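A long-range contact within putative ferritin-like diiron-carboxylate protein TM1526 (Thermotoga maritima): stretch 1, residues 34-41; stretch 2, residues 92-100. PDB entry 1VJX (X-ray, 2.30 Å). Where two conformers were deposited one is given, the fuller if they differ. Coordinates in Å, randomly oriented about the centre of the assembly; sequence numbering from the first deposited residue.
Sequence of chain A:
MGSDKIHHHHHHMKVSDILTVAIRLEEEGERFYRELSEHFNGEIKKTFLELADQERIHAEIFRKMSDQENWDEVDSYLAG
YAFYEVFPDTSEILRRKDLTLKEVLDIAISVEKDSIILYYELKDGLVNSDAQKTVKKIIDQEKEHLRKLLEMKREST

Stretch 1 (34-41) RELSEHFN
Stretch 2, residues 92-100: EILRRKDLT

A histidine can engage a sequence-distant loop by presenting its ring edge to backbone carbonyls and its face to an aliphatic side chain. The contact between residues 34-41 and 92-100 of TM1526, whose touching residues are at least 54 positions apart in sequence, is a compact example, burying 355 Å² in total. Leu36 pairs with Leu94 and His39 with Leu99, so the stretches advance in the same general direction.

Stretch 1 enters as helix at Arg34 to Leu36 and keeps helical phi/psi through His39, with a type I turn from Leu36 to His39 closed by His39 N to Leu36 O at 2.8 Å. Phe40, at phi/psi -140/175, then leaves in an extended conformation. Ser37, chi1 p, turns back so that its OG donates to Arg34 O over a very short 2.5 Å.

Stretch 2 begins with Glu92, whose O accepts from Arg95 N at 3.0 Å as the chain enters a 3-10 segment spanning Ile93 to Arg95. Ile93 contributes little side-chain contact; its O receives Arg96 N at 2.8 Å. Leu94 (phi/psi -64/-8) is the main apolar element, with Leu94 CA 7.2 Å from Leu36 CA. Its CA-to-CB bond points sideways, but the m,t rotamer brings the end of the chain nearer stretch 1. There Leu94 CD2 packs against Leu36 CD2, also on an m,t side chain, at 3.7 Å, while Leu94 CD1 lies 3.7 Å from Glu35 OE1 (chi1 m, chi2 t), a van der Waals contact with the carboxylate. Leu94 O accepts a weak hydrogen bond from His39 NE2, 3.2 Å long and bent to 121° at the hydrogen.

Arg95 points away, and Arg96 opens the chain to phi/psi -68/152. Its carbonyl approaches the imidazole edge, with Arg96 O 3.0 Å from His39 CE1, a close approach to a polarized ring carbon. The Arg96 side chain starts sideways and its end leads away; Arg96 NH1 lies 3.4 Å from Asp98 OD1 in a salt bridge of charges only, the oxygen being well out of the guanidinium plane. Lys97 (-109/2) and Asp98 (-130/35), like Arg95, direct CA-to-CB away, carrying the loop around to Leu99.

Leu99 (phi/psi -70/138, m,t) points back toward stretch 1, with Leu99 CA 6.9 Å from His39 CA. Leu99 CD1 sits over one face of the His39 ring (chi1 m, chi2 -94°), 3.5 Å from the centroid and 24° off the normal, a CH-pi contact pairing a methyl with the ring's pi cloud. Finally, Thr100, chi1 p, caps the helix that follows, while Thr100 C meets the edge of the Phe40 ring (chi1 m, chi2 -71°), 3.8 Å from Phe40 CZ.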

# COMPACT_ATOMS: atom_id res chain seq x y z
N ARG A 34 1.52 -10.69 -5.72
CA ARG A 34 2.30 -11.66 -6.47
C ARG A 34 1.92 -13.09 -6.03
O ARG A 34 1.71 -13.96 -6.88
CB ARG A 34 3.81 -11.39 -6.31
CG ARG A 34 4.62 -11.81 -7.52
CD ARG A 34 6.11 -11.59 -7.39
NE ARG A 34 6.53 -10.19 -7.53
CZ ARG A 34 6.61 -9.53 -8.68
NH1 ARG A 34 6.23 -10.11 -9.82
NH2 ARG A 34 7.03 -8.27 -8.69
N GLU A 35 1.81 -13.32 -4.72
CA GLU A 35 1.32 -14.59 -4.17
C GLU A 35 -0.14 -14.87 -4.56
O GLU A 35 -0.49 -16.01 -4.85
CB GLU A 35 1.48 -14.62 -2.64
CG GLU A 35 2.93 -14.82 -2.17
CD GLU A 35 3.15 -14.61 -0.65
OE1 GLU A 35 2.86 -13.52 -0.12
OE2 GLU A 35 3.66 -15.54 0.00
N LEU A 36 -1.00 -13.85 -4.58
CA LEU A 36 -2.39 -14.04 -5.00
C LEU A 36 -2.47 -14.53 -6.43
O LEU A 36 -3.38 -15.31 -6.79
CB LEU A 36 -3.20 -12.75 -4.89
CG LEU A 36 -3.71 -12.24 -3.53
CD1 LEU A 36 -4.57 -11.02 -3.81
CD2 LEU A 36 -4.51 -13.29 -2.78
N SER A 37 -1.52 -14.07 -7.26
CA SER A 37 -1.52 -14.41 -8.68
C SER A 37 -1.31 -15.91 -8.90
O SER A 37 -1.53 -16.43 -9.98
CB SER A 37 -0.46 -13.61 -9.41
OG SER A 37 0.83 -14.16 -9.21
N GLU A 38 -0.85 -16.61 -7.87
CA GLU A 38 -0.68 -18.05 -7.95
C GLU A 38 -2.00 -18.77 -7.79
O GLU A 38 -2.04 -19.94 -8.00
CB GLU A 38 0.25 -18.55 -6.83
CG GLU A 38 1.73 -18.28 -7.04
CD GLU A 38 2.52 -18.26 -5.72
OE1 GLU A 38 1.90 -18.35 -4.61
OE2 GLU A 38 3.76 -18.11 -5.78
N HIS A 39 -3.05 -18.07 -7.37
CA HIS A 39 -4.34 -18.68 -7.09
C HIS A 39 -5.34 -18.54 -8.24
O HIS A 39 -6.42 -19.12 -8.20
CB HIS A 39 -4.93 -18.08 -5.80
CG HIS A 39 -4.14 -18.42 -4.57
ND1 HIS A 39 -4.44 -19.50 -3.75
CD2 HIS A 39 -3.04 -17.85 -4.04
CE1 HIS A 39 -3.56 -19.56 -2.78
NE2 HIS A 39 -2.69 -18.57 -2.93
N PHE A 40 -4.95 -17.75 -9.26
CA PHE A 40 -5.83 -17.23 -10.31
C PHE A 40 -5.19 -17.26 -11.68
O PHE A 40 -4.03 -17.61 -11.81
CB PHE A 40 -6.31 -15.83 -9.94
CG PHE A 40 -7.12 -15.82 -8.71
CD1 PHE A 40 -8.41 -16.36 -8.73
CD2 PHE A 40 -6.58 -15.39 -7.50
CE1 PHE A 40 -9.16 -16.41 -7.56
CE2 PHE A 40 -7.32 -15.42 -6.33
CZ PHE A 40 -8.62 -15.93 -6.36
N ASN A 41 -5.95 -16.91 -12.71
CA ASN A 41 -5.75 -17.56 -13.99
C ASN A 41 -5.50 -16.73 -15.25
O ASN A 41 -4.71 -17.15 -16.09
CB ASN A 41 -6.90 -18.55 -14.24
CG ASN A 41 -6.60 -19.94 -13.70
OD1 ASN A 41 -5.50 -20.50 -13.92
ND2 ASN A 41 -7.58 -20.52 -12.99
N GLU A 92 -1.53 -18.37 5.99
CA GLU A 92 -2.42 -19.52 6.14
C GLU A 92 -3.39 -19.60 5.00
O GLU A 92 -3.46 -20.60 4.32
CB GLU A 92 -3.20 -19.47 7.47
CG GLU A 92 -2.36 -19.65 8.74
CD GLU A 92 -1.45 -20.89 8.73
OE1 GLU A 92 -1.93 -22.03 8.49
OE2 GLU A 92 -0.23 -20.71 9.00
N ILE A 93 -4.16 -18.56 4.79
CA ILE A 93 -5.07 -18.59 3.64
C ILE A 93 -4.33 -18.77 2.31
O ILE A 93 -4.74 -19.58 1.50
CB ILE A 93 -6.01 -17.38 3.61
CG1 ILE A 93 -5.23 -16.08 3.54
CG2 ILE A 93 -6.98 -17.42 4.81
CD1 ILE A 93 -5.05 -15.61 2.13
N LEU A 94 -3.22 -18.08 2.10
CA LEU A 94 -2.45 -18.25 0.87
C LEU A 94 -1.87 -19.65 0.70
O LEU A 94 -1.33 -19.97 -0.35
CB LEU A 94 -1.32 -17.22 0.78
CG LEU A 94 -1.71 -15.74 0.69
CD1 LEU A 94 -0.45 -14.94 0.50
CD2 LEU A 94 -2.66 -15.42 -0.43
N ARG A 95 -1.99 -20.48 1.73
CA ARG A 95 -1.61 -21.88 1.65
C ARG A 95 -2.73 -22.69 0.95
O ARG A 95 -2.48 -23.75 0.37
CB ARG A 95 -1.37 -22.41 3.07
CG ARG A 95 -0.08 -23.14 3.27
CD ARG A 95 0.33 -23.29 4.74
NE ARG A 95 1.04 -22.10 5.21
CZ ARG A 95 2.26 -22.09 5.80
NH1 ARG A 95 2.93 -23.24 6.04
NH2 ARG A 95 2.79 -20.92 6.15
N ARG A 96 -3.97 -22.18 1.03
CA ARG A 96 -5.15 -22.89 0.55
C ARG A 96 -5.15 -23.01 -0.96
O ARG A 96 -4.57 -22.20 -1.65
CB ARG A 96 -6.44 -22.22 1.04
CG ARG A 96 -6.83 -22.65 2.45
CD ARG A 96 -7.70 -21.65 3.23
NE ARG A 96 -8.74 -20.99 2.43
CZ ARG A 96 -9.95 -21.47 2.17
NH1 ARG A 96 -10.34 -22.66 2.63
NH2 ARG A 96 -10.78 -20.74 1.43
N LYS A 97 -5.80 -24.06 -1.47
CA LYS A 97 -5.77 -24.37 -2.89
C LYS A 97 -7.12 -24.10 -3.56
O LYS A 97 -7.26 -24.34 -4.77
CB LYS A 97 -5.33 -25.83 -3.08
CG LYS A 97 -3.88 -26.13 -2.68
CD LYS A 97 -3.61 -27.62 -2.78
CE LYS A 97 -2.22 -28.00 -2.29
NZ LYS A 97 -2.10 -29.46 -1.97
N ASP A 98 -8.08 -23.60 -2.79
CA ASP A 98 -9.46 -23.37 -3.25
C ASP A 98 -9.98 -21.97 -2.95
O ASP A 98 -11.17 -21.80 -2.67
CB ASP A 98 -10.42 -24.36 -2.59
CG ASP A 98 -10.39 -24.27 -1.09
OD1 ASP A 98 -9.63 -23.45 -0.55
OD2 ASP A 98 -11.07 -25.01 -0.34
N LEU A 99 -9.10 -20.98 -3.00
CA LEU A 99 -9.50 -19.63 -2.66
C LEU A 99 -10.44 -19.06 -3.72
O LEU A 99 -10.22 -19.25 -4.92
CB LEU A 99 -8.26 -18.73 -2.51
CG LEU A 99 -7.28 -19.04 -1.37
CD1 LEU A 99 -6.18 -18.00 -1.37
CD2 LEU A 99 -7.95 -19.05 -0.01
N THR A 100 -11.48 -18.36 -3.27
CA THR A 100 -12.37 -17.62 -4.15
C THR A 100 -11.83 -16.21 -4.37
O THR A 100 -11.13 -15.66 -3.53
CB THR A 100 -13.81 -17.54 -3.57
OG1 THR A 100 -13.83 -16.75 -2.38
CG2 THR A 100 -14.33 -18.91 -3.13